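Local atomic coordinates of tail spike protein gp49 (Pseudomonas phage LKA1, PDB entry 4RU4), a protein that forms the trimeric tailspike of a Pseudomonas phage and acts as a lyase on the O-specific polysaccharide of the host surface. Residues Asp269-Ile274 with Arg291-Ala296; Asn285-Ala290 with Thr317-Ile322; Thr549-Ser554 with Gln592-Ala597; Ser554-Arg559 with Ser587-Gln592. One frame throughout, in Å; residues are numbered along the deposited sequence.

Interaction 1: residues Asp269-Ile274 with Arg291-Ala296; sequences DDYGII and RRHAIA. With EDO (1,2-ethanediol), chain U.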
loop_
_atom_site.group_PDB
_atom_site.type_symbol
_atom_site.label_atom_id
_atom_site.label_comp_id
_atom_site.label_asym_id
_atom_site.label_seq_id
_atom_site.Cartn_x
_atom_site.Cartn_y
_atom_site.Cartn_z
ATOM N N ASP B 269 -31.438 2.568 1.547
ATOM C CA ASP B 269 -30.115 1.981 1.539
ATOM C C ASP B 269 -29.000 3.021 1.677
ATOM O O ASP B 269 -27.947 2.702 2.179
ATOM C CB ASP B 269 -29.911 1.165 0.273
ATOM C CG ASP B 269 -30.750 -0.103 0.255
ATOM O OD1 ASP B 269 -31.212 -0.548 1.336
ATOM O OD2 ASP B 269 -30.923 -0.660 -0.844
ATOM N N ASP B 270 -29.239 4.233 1.193
ATOM C CA ASP B 270 -28.419 5.399 1.506
ATOM C C ASP B 270 -26.904 5.191 1.300
ATOM O O ASP B 270 -26.116 5.216 2.271
ATOM C CB ASP B 270 -28.756 5.900 2.921
ATOM C CG ASP B 270 -30.242 6.312 3.057
ATOM O OD1 ASP B 270 -30.979 6.267 2.037
ATOM O OD2 ASP B 270 -30.678 6.697 4.170
ATOM N N TYR B 271 -26.537 4.978 0.032
ATOM C CA TYR B 271 -25.154 4.810 -0.415
ATOM C C TYR B 271 -24.517 6.111 -0.890
ATOM O O TYR B 271 -25.196 6.997 -1.400
ATOM C CB TYR B 271 -25.094 3.871 -1.614
ATOM C CG TYR B 271 -25.759 2.536 -1.444
ATOM C CD1 TYR B 271 -25.258 1.613 -0.551
ATOM C CD2 TYR B 271 -26.870 2.182 -2.208
ATOM C CE1 TYR B 271 -25.842 0.355 -0.393
ATOM C CE2 TYR B 271 -27.466 0.922 -2.059
ATOM C CZ TYR B 271 -26.936 0.016 -1.140
ATOM O OH TYR B 271 -27.487 -1.232 -0.955
ATOM N N GLY B 272 -23.197 6.192 -0.775
ATOM C CA GLY B 272 -22.463 7.331 -1.337
ATOM C C GLY B 272 -22.169 7.006 -2.800
ATOM O O GLY B 272 -22.789 7.556 -3.696
ATOM N N ILE B 273 -21.212 6.101 -3.020
ATOM C CA ILE B 273 -20.922 5.536 -4.346
ATOM C C ILE B 273 -21.210 4.040 -4.280
ATOM O O ILE B 273 -20.733 3.351 -3.367
ATOM C CB ILE B 273 -19.424 5.695 -4.702
ATOM C CG1 ILE B 273 -19.001 7.151 -4.611
ATOM C CG2 ILE B 273 -19.124 5.178 -6.120
ATOM C CD1 ILE B 273 -17.430 7.364 -4.464
ATOM N N ILE B 274 -21.994 3.530 -5.224
ATOM C CA ILE B 274 -22.250 2.103 -5.267
ATOM C C ILE B 274 -21.919 1.520 -6.638
ATOM O O ILE B 274 -22.272 2.086 -7.698
ATOM C CB ILE B 274 -23.691 1.711 -4.820
ATOM C CG1 ILE B 274 -23.907 0.204 -5.053
ATOM C CG2 ILE B 274 -24.749 2.557 -5.556
ATOM C CD1 ILE B 274 -24.911 -0.427 -4.187
ATOM N N ARG B 291 -25.206 8.184 4.876
ATOM C CA ARG B 291 -25.797 7.761 6.138
ATOM C C ARG B 291 -25.443 6.305 6.417
ATOM O O ARG B 291 -24.982 6.001 7.496
ATOM C CB ARG B 291 -27.326 7.957 6.155
ATOM C CG ARG B 291 -27.937 7.689 7.532
ATOM C CD ARG B 291 -29.473 7.790 7.554
ATOM N NE ARG B 291 -30.090 6.687 6.808
ATOM C CZ ARG B 291 -30.404 5.493 7.316
ATOM N NH1 ARG B 291 -30.173 5.208 8.605
ATOM N NH2 ARG B 291 -30.950 4.576 6.523
ATOM N N ARG B 292 -25.614 5.417 5.437
ATOM C CA ARG B 292 -25.331 3.993 5.687
ATOM C C ARG B 292 -23.957 3.500 5.191
ATOM O O ARG B 292 -23.085 3.182 6.002
ATOM C CB ARG B 292 -26.458 3.097 5.174
ATOM C CG ARG B 292 -27.696 3.192 6.096
ATOM C CD ARG B 292 -28.781 2.220 5.721
ATOM N NE ARG B 292 -28.430 0.838 6.039
ATOM C CZ ARG B 292 -28.015 -0.060 5.146
ATOM N NH1 ARG B 292 -27.855 0.266 3.838
ATOM N NH2 ARG B 292 -27.742 -1.300 5.573
ATOM N N HIS B 293 -23.762 3.446 3.876
ATOM C CA HIS B 293 -22.502 2.953 3.332
ATOM C C HIS B 293 -21.885 3.995 2.428
ATOM O O HIS B 293 -22.449 4.304 1.400
ATOM C CB HIS B 293 -22.737 1.714 2.496
ATOM C CG HIS B 293 -23.423 0.611 3.234
ATOM N ND1 HIS B 293 -23.155 0.321 4.559
ATOM C CD2 HIS B 293 -24.377 -0.263 2.835
ATOM C CE1 HIS B 293 -23.894 -0.709 4.931
ATOM N NE2 HIS B 293 -24.656 -1.069 3.909
ATOM N N ALA B 294 -20.736 4.529 2.808
ATOM C CA ALA B 294 -20.092 5.560 1.991
ATOM C C ALA B 294 -19.798 5.009 0.599
ATOM O O ALA B 294 -20.077 5.645 -0.409
ATOM C CB ALA B 294 -18.791 6.051 2.662
ATOM N N ILE B 295 -19.160 3.851 0.553
ATOM C CA ILE B 295 -18.982 3.136 -0.700
ATOM C C ILE B 295 -19.552 1.745 -0.479
ATOM O O ILE B 295 -19.422 1.166 0.622
ATOM C CB ILE B 295 -17.497 3.081 -1.139
ATOM C CG1 ILE B 295 -16.955 4.506 -1.363
ATOM C CG2 ILE B 295 -17.321 2.201 -2.387
ATOM C CD1 ILE B 295 -15.492 4.536 -1.904
ATOM N N ALA B 296 -20.209 1.213 -1.509
ATOM C CA ALA B 296 -20.806 -0.109 -1.418
ATOM C C ALA B 296 -20.646 -0.819 -2.743
ATOM O O ALA B 296 -20.328 -0.190 -3.754
ATOM C CB ALA B 296 -22.272 0.003 -1.075
HETATM C C1 EDO U . -27.236 -5.533 -3.480
HETATM O O1 EDO U . -28.286 -6.416 -3.080
HETATM C C2 EDO U . -27.770 -4.107 -3.462
HETATM O O2 EDO U . -26.716 -3.182 -3.696
HETATM O O HOH W 1 -27.183 -2.045 1.695
#

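Interaction 2: residues Asn285-Ala290 with Thr317-Ile322; sequences NCKVYA and TLRNDI. With EDO (1,2-ethanediol), chain T.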
loop_
_atom_site.group_PDB
_atom_site.type_symbol
_atom_site.label_atom_id
_atom_site.label_comp_id
_atom_site.label_asym_id
_atom_site.label_seq_id
_atom_site.Cartn_x
_atom_site.Cartn_y
_atom_site.Cartn_z
ATOM N N ASN B 285 -9.052 8.398 -4.590
ATOM C CA ASN B 285 -8.856 9.752 -4.086
ATOM C C ASN B 285 -10.177 10.493 -3.900
ATOM O O ASN B 285 -10.280 11.669 -4.250
ATOM C CB ASN B 285 -7.963 10.548 -5.025
ATOM C CG ASN B 285 -7.333 11.730 -4.330
ATOM O OD1 ASN B 285 -7.118 11.697 -3.113
ATOM N ND2 ASN B 285 -7.058 12.789 -5.077
ATOM N N CYS B 286 -11.182 9.805 -3.359
ATOM C CA CYS B 286 -12.481 10.424 -3.105
ATOM C C CYS B 286 -12.741 10.639 -1.620
ATOM O O CYS B 286 -12.327 9.809 -0.787
ATOM C CB CYS B 286 -13.608 9.553 -3.663
ATOM S SG CYS B 286 -13.630 9.455 -5.478
ATOM N N LYS B 287 -13.447 11.728 -1.299
ATOM C CA LYS B 287 -13.937 11.968 0.069
ATOM C C LYS B 287 -15.430 11.714 0.047
ATOM O O LYS B 287 -16.154 12.317 -0.763
ATOM C CB LYS B 287 -13.624 13.411 0.532
ATOM C CG LYS B 287 -14.123 13.748 1.959
ATOM C CD LYS B 287 -13.462 15.043 2.512
ATOM C CE LYS B 287 -14.101 15.452 3.869
ATOM N NZ LYS B 287 -15.451 16.057 3.632
ATOM N N VAL B 288 -15.899 10.775 0.875
ATOM C CA VAL B 288 -17.263 10.303 0.750
ATOM C C VAL B 288 -17.963 10.209 2.115
ATOM O O VAL B 288 -17.372 9.738 3.114
ATOM C CB VAL B 288 -17.307 8.920 0.036
ATOM C CG1 VAL B 288 -18.746 8.512 -0.254
ATOM C CG2 VAL B 288 -16.464 8.926 -1.260
ATOM N N TYR B 289 -19.203 10.688 2.162
ATOM C CA TYR B 289 -20.099 10.464 3.300
ATOM C C TYR B 289 -21.411 9.888 2.791
ATOM O O TYR B 289 -21.917 10.340 1.775
ATOM C CB TYR B 289 -20.431 11.768 4.066
ATOM C CG TYR B 289 -21.525 11.527 5.074
ATOM C CD1 TYR B 289 -21.248 10.949 6.320
ATOM C CD2 TYR B 289 -22.863 11.794 4.754
ATOM C CE1 TYR B 289 -22.257 10.699 7.229
ATOM C CE2 TYR B 289 -23.880 11.527 5.649
ATOM C CZ TYR B 289 -23.574 10.969 6.878
ATOM O OH TYR B 289 -24.609 10.724 7.762
ATOM N N ALA B 290 -21.966 8.914 3.503
ATOM C CA ALA B 290 -23.371 8.533 3.303
ATOM C C ALA B 290 -23.907 8.022 4.632
ATOM O O ALA B 290 -23.144 7.510 5.430
ATOM C CB ALA B 290 -23.520 7.480 2.216
ATOM N N THR B 317 -11.191 8.742 1.890
ATOM C CA THR B 317 -11.655 8.903 3.275
ATOM C C THR B 317 -13.173 8.738 3.258
ATOM O O THR B 317 -13.877 9.409 2.470
ATOM C CB THR B 317 -11.281 10.293 3.878
ATOM O OG1 THR B 317 -9.869 10.345 4.081
ATOM C CG2 THR B 317 -11.952 10.503 5.250
ATOM N N LEU B 318 -13.669 7.835 4.092
ATOM C CA LEU B 318 -15.074 7.470 4.103
ATOM C C LEU B 318 -15.644 7.706 5.507
ATOM O O LEU B 318 -14.986 7.381 6.514
ATOM C CB LEU B 318 -15.256 5.980 3.719
ATOM C CG LEU B 318 -14.497 5.486 2.466
ATOM C CD1 LEU B 318 -14.869 4.001 2.212
ATOM C CD2 LEU B 318 -14.856 6.311 1.263
ATOM N N ARG B 319 -16.848 8.256 5.558
ATOM C CA ARG B 319 -17.609 8.455 6.804
ATOM C C ARG B 319 -19.063 8.054 6.606
ATOM O O ARG B 319 -19.605 8.164 5.495
ATOM C CB ARG B 319 -17.561 9.920 7.247
ATOM C CG ARG B 319 -16.165 10.430 7.642
ATOM C CD ARG B 319 -16.213 11.966 7.932
ATOM N NE ARG B 319 -14.956 12.452 8.521
ATOM C CZ ARG B 319 -13.910 12.891 7.823
ATOM N NH1 ARG B 319 -13.933 12.902 6.487
ATOM N NH2 ARG B 319 -12.816 13.309 8.461
ATOM N N ASN B 320 -19.690 7.557 7.674
ATOM C CA ASN B 320 -21.114 7.279 7.653
ATOM C C ASN B 320 -21.776 7.826 8.922
ATOM O O ASN B 320 -21.111 8.456 9.748
ATOM C CB ASN B 320 -21.426 5.777 7.398
ATOM C CG ASN B 320 -21.302 4.900 8.665
ATOM O OD1 ASN B 320 -20.680 5.291 9.665
ATOM N ND2 ASN B 320 -21.905 3.709 8.618
ATOM N N ASP B 321 -23.081 7.611 9.051
ATOM C CA ASP B 321 -23.810 7.976 10.255
ATOM C C ASP B 321 -23.609 6.837 11.249
ATOM O O ASP B 321 -24.139 5.735 11.070
ATOM C CB ASP B 321 -25.304 8.104 9.906
ATOM C CG ASP B 321 -26.179 8.459 11.110
ATOM O OD1 ASP B 321 -25.690 8.462 12.254
ATOM O OD2 ASP B 321 -27.384 8.734 10.907
ATOM N N ILE B 322 -22.839 7.084 12.300
ATOM C CA ILE B 322 -22.573 6.014 13.256
ATOM C C ILE B 322 -23.861 5.472 13.898
ATOM O O ILE B 322 -23.950 4.300 14.249
ATOM C CB ILE B 322 -21.561 6.488 14.337
ATOM C CG1 ILE B 322 -20.992 5.280 15.096
ATOM C CG2 ILE B 322 -22.217 7.508 15.256
ATOM C CD1 ILE B 322 -19.689 5.561 15.823
HETATM C C1 EDO T . -17.723 14.540 1.104
HETATM O O1 EDO T . -17.019 15.785 1.251
HETATM C C2 EDO T . -18.556 14.294 2.351
HETATM O O2 EDO T . -17.752 14.164 3.532
HETATM O O HOH W 2 -16.058 12.037 4.572
#

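Interaction 3: residues Thr549-Ser554 with Gln592-Ala597; sequences TKTDRS and QLNWQA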
loop_
_atom_site.group_PDB
_atom_site.type_symbol
_atom_site.label_atom_id
_atom_site.label_comp_id
_atom_site.label_asym_id
_atom_site.label_seq_id
_atom_site.Cartn_x
_atom_site.Cartn_y
_atom_site.Cartn_z
ATOM N N THR B 549 13.979 -28.144 31.778
ATOM C CA THR B 549 15.379 -28.517 31.905
ATOM C C THR B 549 15.976 -27.866 33.146
ATOM O O THR B 549 15.662 -26.716 33.458
ATOM C CB THR B 549 16.173 -28.089 30.636
ATOM O OG1 THR B 549 15.697 -28.833 29.503
ATOM C CG2 THR B 549 17.679 -28.311 30.802
ATOM N N LYS B 550 16.822 -28.603 33.870
ATOM C CA LYS B 550 17.540 -28.042 35.020
ATOM C C LYS B 550 18.826 -27.366 34.557
ATOM O O LYS B 550 19.598 -27.949 33.769
ATOM C CB LYS B 550 17.897 -29.149 36.027
ATOM C CG LYS B 550 19.068 -28.787 36.970
ATOM C CD LYS B 550 19.250 -29.857 38.040
ATOM C CE LYS B 550 20.648 -29.885 38.600
ATOM N NZ LYS B 550 20.662 -30.503 39.949
ATOM N N THR B 551 19.046 -26.136 35.026
ATOM C CA THR B 551 20.305 -25.438 34.800
ATOM C C THR B 551 20.961 -24.848 36.073
ATOM O O THR B 551 20.351 -24.765 37.161
ATOM C CB THR B 551 20.171 -24.297 33.762
ATOM O OG1 THR B 551 19.450 -23.206 34.340
ATOM C CG2 THR B 551 19.481 -24.787 32.471
ATOM N N ASP B 552 22.230 -24.482 35.928
ATOM C CA ASP B 552 22.964 -23.716 36.935
ATOM C C ASP B 552 23.208 -24.426 38.266
ATOM O O ASP B 552 23.409 -23.800 39.320
ATOM C CB ASP B 552 22.350 -22.322 37.087
ATOM C CG ASP B 552 22.482 -21.519 35.806
ATOM O OD1 ASP B 552 23.603 -21.037 35.545
ATOM O OD2 ASP B 552 21.501 -21.432 35.029
ATOM N N ARG B 553 23.239 -25.748 38.185
ATOM C CA ARG B 553 23.659 -26.592 39.288
ATOM C C ARG B 553 23.927 -27.954 38.643
ATOM O O ARG B 553 23.281 -28.314 37.647
ATOM C CB ARG B 553 22.538 -26.715 40.336
ATOM C CG ARG B 553 22.928 -27.578 41.562
ATOM C CD ARG B 553 24.010 -26.891 42.386
ATOM N NE ARG B 553 23.520 -25.615 42.902
ATOM C CZ ARG B 553 24.212 -24.782 43.672
ATOM N NH1 ARG B 553 25.451 -25.081 44.053
ATOM N NH2 ARG B 553 23.655 -23.650 44.072
ATOM N N SER B 554 24.888 -28.703 39.165
ATOM C CA SER B 554 25.084 -30.051 38.657
ATOM C C SER B 554 24.569 -31.057 39.687
ATOM O O SER B 554 23.372 -31.248 39.777
ATOM C CB SER B 554 26.552 -30.289 38.285
ATOM O OG SER B 554 26.935 -29.426 37.218
ATOM N N GLN B 592 17.927 -24.077 38.771
ATOM C CA GLN B 592 17.002 -23.310 37.942
ATOM C C GLN B 592 16.220 -24.259 37.036
ATOM O O GLN B 592 16.818 -24.931 36.182
ATOM C CB GLN B 592 17.765 -22.288 37.076
ATOM C CG GLN B 592 18.529 -21.231 37.851
ATOM C CD GLN B 592 17.613 -20.299 38.644
ATOM O OE1 GLN B 592 16.438 -20.180 38.353
ATOM N NE2 GLN B 592 18.154 -19.651 39.644
ATOM N N LEU B 593 14.904 -24.329 37.227
ATOM C CA LEU B 593 14.041 -25.091 36.338
ATOM C C LEU B 593 13.598 -24.188 35.172
ATOM O O LEU B 593 12.835 -23.242 35.360
ATOM C CB LEU B 593 12.837 -25.689 37.098
ATOM C CG LEU B 593 13.241 -26.646 38.238
ATOM C CD1 LEU B 593 12.015 -27.423 38.775
ATOM C CD2 LEU B 593 14.335 -27.608 37.765
ATOM N N ASN B 594 14.149 -24.453 33.993
ATOM C CA ASN B 594 13.858 -23.690 32.775
ATOM C C ASN B 594 12.681 -24.357 32.065
ATOM O O ASN B 594 12.800 -25.490 31.572
ATOM C CB ASN B 594 15.057 -23.738 31.817
ATOM C CG ASN B 594 16.265 -22.939 32.307
ATOM O OD1 ASN B 594 16.799 -22.120 31.565
ATOM N ND2 ASN B 594 16.706 -23.185 33.554
ATOM N N TRP B 595 11.538 -23.686 32.024
ATOM C CA TRP B 595 10.326 -24.333 31.508
ATOM C C TRP B 595 9.816 -23.545 30.332
ATOM O O TRP B 595 10.076 -22.328 30.212
ATOM C CB TRP B 595 9.240 -24.399 32.607
ATOM C CG TRP B 595 8.677 -23.023 32.920
ATOM C CD1 TRP B 595 9.174 -22.136 33.829
ATOM C CD2 TRP B 595 7.548 -22.379 32.305
ATOM N NE1 TRP B 595 8.427 -20.976 33.829
ATOM C CE2 TRP B 595 7.426 -21.094 32.897
ATOM C CE3 TRP B 595 6.643 -22.753 31.298
ATOM C CZ2 TRP B 595 6.419 -20.187 32.540
ATOM C CZ3 TRP B 595 5.642 -21.855 30.931
ATOM C CH2 TRP B 595 5.541 -20.574 31.558
ATOM N N GLN B 596 9.099 -24.223 29.443
ATOM C CA GLN B 596 8.399 -23.512 28.386
ATOM C C GLN B 596 7.236 -24.340 27.856
ATOM O O GLN B 596 7.179 -25.554 28.048
ATOM C CB GLN B 596 9.354 -23.112 27.259
ATOM C CG GLN B 596 9.910 -24.283 26.434
ATOM C CD GLN B 596 11.099 -23.833 25.637
ATOM O OE1 GLN B 596 12.149 -23.536 26.199
ATOM N NE2 GLN B 596 10.918 -23.688 24.333
ATOM N N ALA B 597 6.300 -23.665 27.203
ATOM C CA ALA B 597 5.035 -24.280 26.823
ATOM C C ALA B 597 4.609 -23.669 25.490
ATOM O O ALA B 597 4.809 -22.464 25.266
ATOM C CB ALA B 597 3.950 -23.991 27.916
#

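Interaction 4: residues Ser554-Arg559 with Ser587-Gln592; sequences SYAGNR and SAVTNQ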
loop_
_atom_site.group_PDB
_atom_site.type_symbol
_atom_site.label_atom_id
_atom_site.label_comp_id
_atom_site.label_asym_id
_atom_site.label_seq_id
_atom_site.Cartn_x
_atom_site.Cartn_y
_atom_site.Cartn_z
ATOM N N SER B 554 24.888 -28.703 39.165
ATOM C CA SER B 554 25.084 -30.051 38.657
ATOM C C SER B 554 24.569 -31.057 39.687
ATOM O O SER B 554 23.372 -31.248 39.777
ATOM C CB SER B 554 26.552 -30.289 38.285
ATOM O OG SER B 554 26.935 -29.426 37.218
ATOM N N TYR B 555 25.448 -31.705 40.452
ATOM C CA TYR B 555 24.956 -32.552 41.543
ATOM C C TYR B 555 24.411 -31.680 42.673
ATOM O O TYR B 555 25.046 -30.707 43.070
ATOM C CB TYR B 555 26.034 -33.553 42.026
ATOM C CG TYR B 555 26.309 -34.609 40.970
ATOM C CD1 TYR B 555 25.406 -35.651 40.749
ATOM C CD2 TYR B 555 27.440 -34.541 40.162
ATOM C CE1 TYR B 555 25.637 -36.602 39.776
ATOM C CE2 TYR B 555 27.675 -35.478 39.180
ATOM C CZ TYR B 555 26.776 -36.496 38.982
ATOM O OH TYR B 555 27.020 -37.409 37.987
ATOM N N ALA B 556 23.202 -31.991 43.139
ATOM C CA ALA B 556 22.714 -31.439 44.390
ATOM C C ALA B 556 23.135 -32.381 45.531
ATOM O O ALA B 556 22.314 -33.135 46.077
ATOM C CB ALA B 556 21.199 -31.255 44.341
ATOM N N GLY B 557 24.421 -32.347 45.871
ATOM C CA GLY B 557 24.987 -33.318 46.789
ATOM C C GLY B 557 25.225 -34.654 46.095
ATOM O O GLY B 557 26.309 -34.907 45.541
ATOM N N ASN B 558 24.200 -35.503 46.098
ATOM C CA ASN B 558 24.328 -36.872 45.600
ATOM C C ASN B 558 23.609 -37.201 44.281
ATOM O O ASN B 558 23.783 -38.301 43.750
ATOM C CB ASN B 558 23.811 -37.841 46.673
ATOM C CG ASN B 558 22.326 -37.661 46.945
ATOM O OD1 ASN B 558 21.765 -36.594 46.682
ATOM N ND2 ASN B 558 21.683 -38.695 47.498
ATOM N N ARG B 559 22.766 -36.287 43.792
ATOM C CA ARG B 559 21.916 -36.530 42.610
ATOM C C ARG B 559 21.769 -35.251 41.792
ATOM O O ARG B 559 21.763 -34.143 42.349
ATOM C CB ARG B 559 20.502 -36.996 43.008
ATOM C CG ARG B 559 20.425 -38.379 43.716
ATOM C CD ARG B 559 20.714 -39.511 42.726
ATOM N NE ARG B 559 20.574 -40.853 43.303
ATOM C CZ ARG B 559 21.485 -41.454 44.072
ATOM N NH1 ARG B 559 22.624 -40.845 44.385
ATOM N NH2 ARG B 559 21.248 -42.673 44.537
ATOM N N SER B 587 22.126 -32.650 49.736
ATOM C CA SER B 587 22.435 -31.229 49.958
ATOM C C SER B 587 21.226 -30.343 49.647
ATOM O O SER B 587 20.446 -30.666 48.762
ATOM C CB SER B 587 23.574 -30.770 49.045
ATOM O OG SER B 587 24.765 -31.449 49.376
ATOM N N ALA B 588 21.089 -29.228 50.363
ATOM C CA ALA B 588 20.057 -28.235 50.058
ATOM C C ALA B 588 20.674 -27.090 49.261
ATOM O O ALA B 588 21.339 -26.218 49.837
ATOM C CB ALA B 588 19.436 -27.708 51.360
ATOM N N VAL B 589 20.464 -27.092 47.940
ATOM C CA VAL B 589 21.074 -26.102 47.040
ATOM C C VAL B 589 20.111 -25.650 45.955
ATOM O O VAL B 589 19.126 -26.326 45.662
ATOM C CB VAL B 589 22.355 -26.638 46.338
ATOM C CG1 VAL B 589 23.472 -26.937 47.380
ATOM C CG2 VAL B 589 22.050 -27.871 45.539
ATOM N N THR B 590 20.413 -24.517 45.335
ATOM C CA THR B 590 19.531 -23.973 44.320
ATOM C C THR B 590 19.707 -24.672 42.975
ATOM O O THR B 590 20.764 -25.202 42.679
ATOM C CB THR B 590 19.788 -22.485 44.123
ATOM O OG1 THR B 590 21.159 -22.297 43.748
ATOM C CG2 THR B 590 19.517 -21.746 45.445
ATOM N N ASN B 591 18.639 -24.670 42.188
ATOM C CA ASN B 591 18.620 -25.186 40.831
ATOM C C ASN B 591 17.675 -24.281 40.062
ATOM O O ASN B 591 16.707 -23.774 40.635
ATOM C CB ASN B 591 18.047 -26.605 40.788
ATOM C CG ASN B 591 18.741 -27.553 41.751
ATOM O OD1 ASN B 591 19.554 -28.391 41.344
ATOM N ND2 ASN B 591 18.416 -27.428 43.041
ATOM N N GLN B 592 17.927 -24.077 38.771
ATOM C CA GLN B 592 17.002 -23.310 37.942
ATOM C C GLN B 592 16.220 -24.259 37.036
ATOM O O GLN B 592 16.818 -24.931 36.182
ATOM C CB GLN B 592 17.765 -22.288 37.076
ATOM C CG GLN B 592 18.529 -21.231 37.851
ATOM C CD GLN B 592 17.613 -20.299 38.644
ATOM O OE1 GLN B 592 16.438 -20.180 38.353
ATOM N NE2 GLN B 592 18.154 -19.651 39.644
#

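Interaction 1: residues Asp269-Ile274 with Arg291-Ala296
His293 CB comes up in plane at the edge of the Tyr271 phenol ring, while Ile274 CD1 sits 3.5 Å above one face, over its centre, and Asp269 O lies toward the rim of the other. The imidazole of His293 runs side by side with the phenol, rim to rim, CD2 being 3.6 Å from Tyr271 CE1; its own stacking partner is His327, whose carbonyl also takes a hydrogen bond from ND1. Ala296 CB tucks in against Tyr271 CD1 at 3.4 Å. Two arginines grip the turn that leads into the first strand. Arg291 NE meets Asp270 OD2 at 2.7 Å, in the guanidinium plane and on the anti lone pair of the oxygen, with the carboxylate turned 88° from the guanidinium; Gly267 N binds the same oxygen. The Arg292 chain bends at chi3 (71°), which sets NE; its NH1, with the acceptor in the guanidinium plane, bonds to Asp269 O at 2.9 Å, and a water links that nitrogen to Tyr271 OH. Behind these groups the backbones run parallel, Gly272 N bonding to His293 O, Ile273 N to Ala294 O and Ala296 N to Ile273 O. Both chains turn a corner at matching positions, Gly272-Ile273 beside Ala294-Ile295, and this repetition from one coil to the next is the hallmark of the right-handed parallel beta-helix of pectate lyase-like proteins.

Interaction 2: residues Asn285-Ala290 with Thr317-Ile322
Lys287 NZ is gripped by both hydroxyls of an ethanediol molecule, O1 at 2.9 Å and O2 at 3.0 Å, and also forms a salt bridge with Glu172 of the second subunit. The axes of the two short strands beneath, 287-290 and 317-320, successive rungs of one face of the parallel beta-helix, approach to 4.8 Å at 12° between their directions. Four backbone bonds join them, Val288 N to Thr317 O among them. On the face carrying Lys287, Tyr289 and Arg319, the arginine chain is extended from CG to NE, and its NH1 comes 3.7 Å from Lys287 CE. The like charges, NZ and NH1, stay 4.5 Å apart; Asp280 of the second subunit, salt-bridged to Arg319, probably offsets their repulsion. Tyr289 CG stands anti to the backbone N (chi1 171°), and the ring lies against the next strand, Tyr289 CD1 3.3 Å from Arg319 O, with Arg184 of the second subunit in a cation-pi contact. On the other face Val288 and Leu318 lie side by side, CB to CD2. One water bridges the strands on the Lys287 face: it donates to Val288 O, accepts from Arg319 NH1 at 3.0 Å and lies 2.9 Å from ethanediol O2.

Interaction 3: residues Thr549-Ser554 with Gln592-Ala597
Thr551 holds OG1 between its backbone N and carbonyl carbon (chi1 73°), while Asn594 CG lies anti to its own carbonyl carbon (chi1 -70°); from these positions the two side chains cross at about a right angle on one face of the sheet. Asn594 ND2 donates to Thr551 OG1 at 2.9 Å, the oxygen lying 30° out of the amide plane, and makes a weak bond to Gln592 O as well. The hydroxyl in turn donates a hydrogen bond to Asp552 OD2 at 2.8 Å. That carboxylate oxygen has a salt bridge to Arg518 and a further partner in Thr568 of the second subunit. Asn594 OD1 faces the same neighbour, bonding to Val546 N there. On the reverse face Lys550 CB touches Leu593 CD2, and Lys550, its chain extended, reaches with NZ to Ser554 O at 2.8 Å, with Val560 and Asn591 as its other acceptors. Thr549 pairs with Asn594 and Thr551 with Gln592 through two backbone bonds each, Thr551 N to Gln592 O being 2.8 Å. Such antiparallel pairing, with one face turned to a neighbouring subunit, fits the beta-sandwich architecture expected of the C-terminal Ig-like domain of the trimeric spike.

Interaction 4: residues Ser554-Arg559 with Ser587-Gln592
Two loops of the C-terminal Ig-like domain meet here: the connection between strands 545-551 and 562-568, and the chain that leads into strand 590-600. Ala556 CB packs on Val589 CG2 at 3.7 Å, a methyl against a methyl. Val589 presents that branch because CG2 lies between the backbone N and the carbonyl carbon, CG1 being anti to the latter (chi1 -64°). Two residues before Val589, Ser587 sets its hydroxyl against the backbone of the other loop, OG 3.2 Å from Gly557 CA and 3.6 Å from Gly557 N. The positive phi of Gly557 (77°) by itself favours glycine. The loop 554-559 is closed on itself by Ala556 N bonding to Arg559 O at 2.7 Å. Asn558 bonds to Ser586 and Asn584, which ties the two loops together just beyond this contact, while Tyr555 OH bonds to Thr579 and Ser528 of the second subunit. No polar bond joins the two segments themselves; they meet by methyl packing and a close hydroxyl-to-CA approach. Ser587 N is buried without a partner in the model, its nearest acceptor here, Ala556 O, staying 3.7 Å away, which implies a modest polar cost in a small interface.

Overall arrangement
Interactions 1 and 2 are neighbouring parts of the same beta-helix coils, their centres 8 Å apart. They touch directly, Arg292 O with Asn320 ND2 and Arg291 O with Asp321 N. Both are buried, but interaction 1 makes no contact with another chain, whereas the charged face of interaction 2 owes its burial partly to the second subunit. Interactions 3 and 4 lie about 60 and 72 Å from interaction 1, centre to centre, in the C-terminal Ig-like domain, and share Ser554, Gln592 and strand 590-600. Interaction 3 is buried and antiparallel; interaction 4, nested in the loop closed by interaction 3, is only partly buried and relies on small apolar contacts. Arg553 NE, probably hydrogen-bonded to Thr590 O, joins the two.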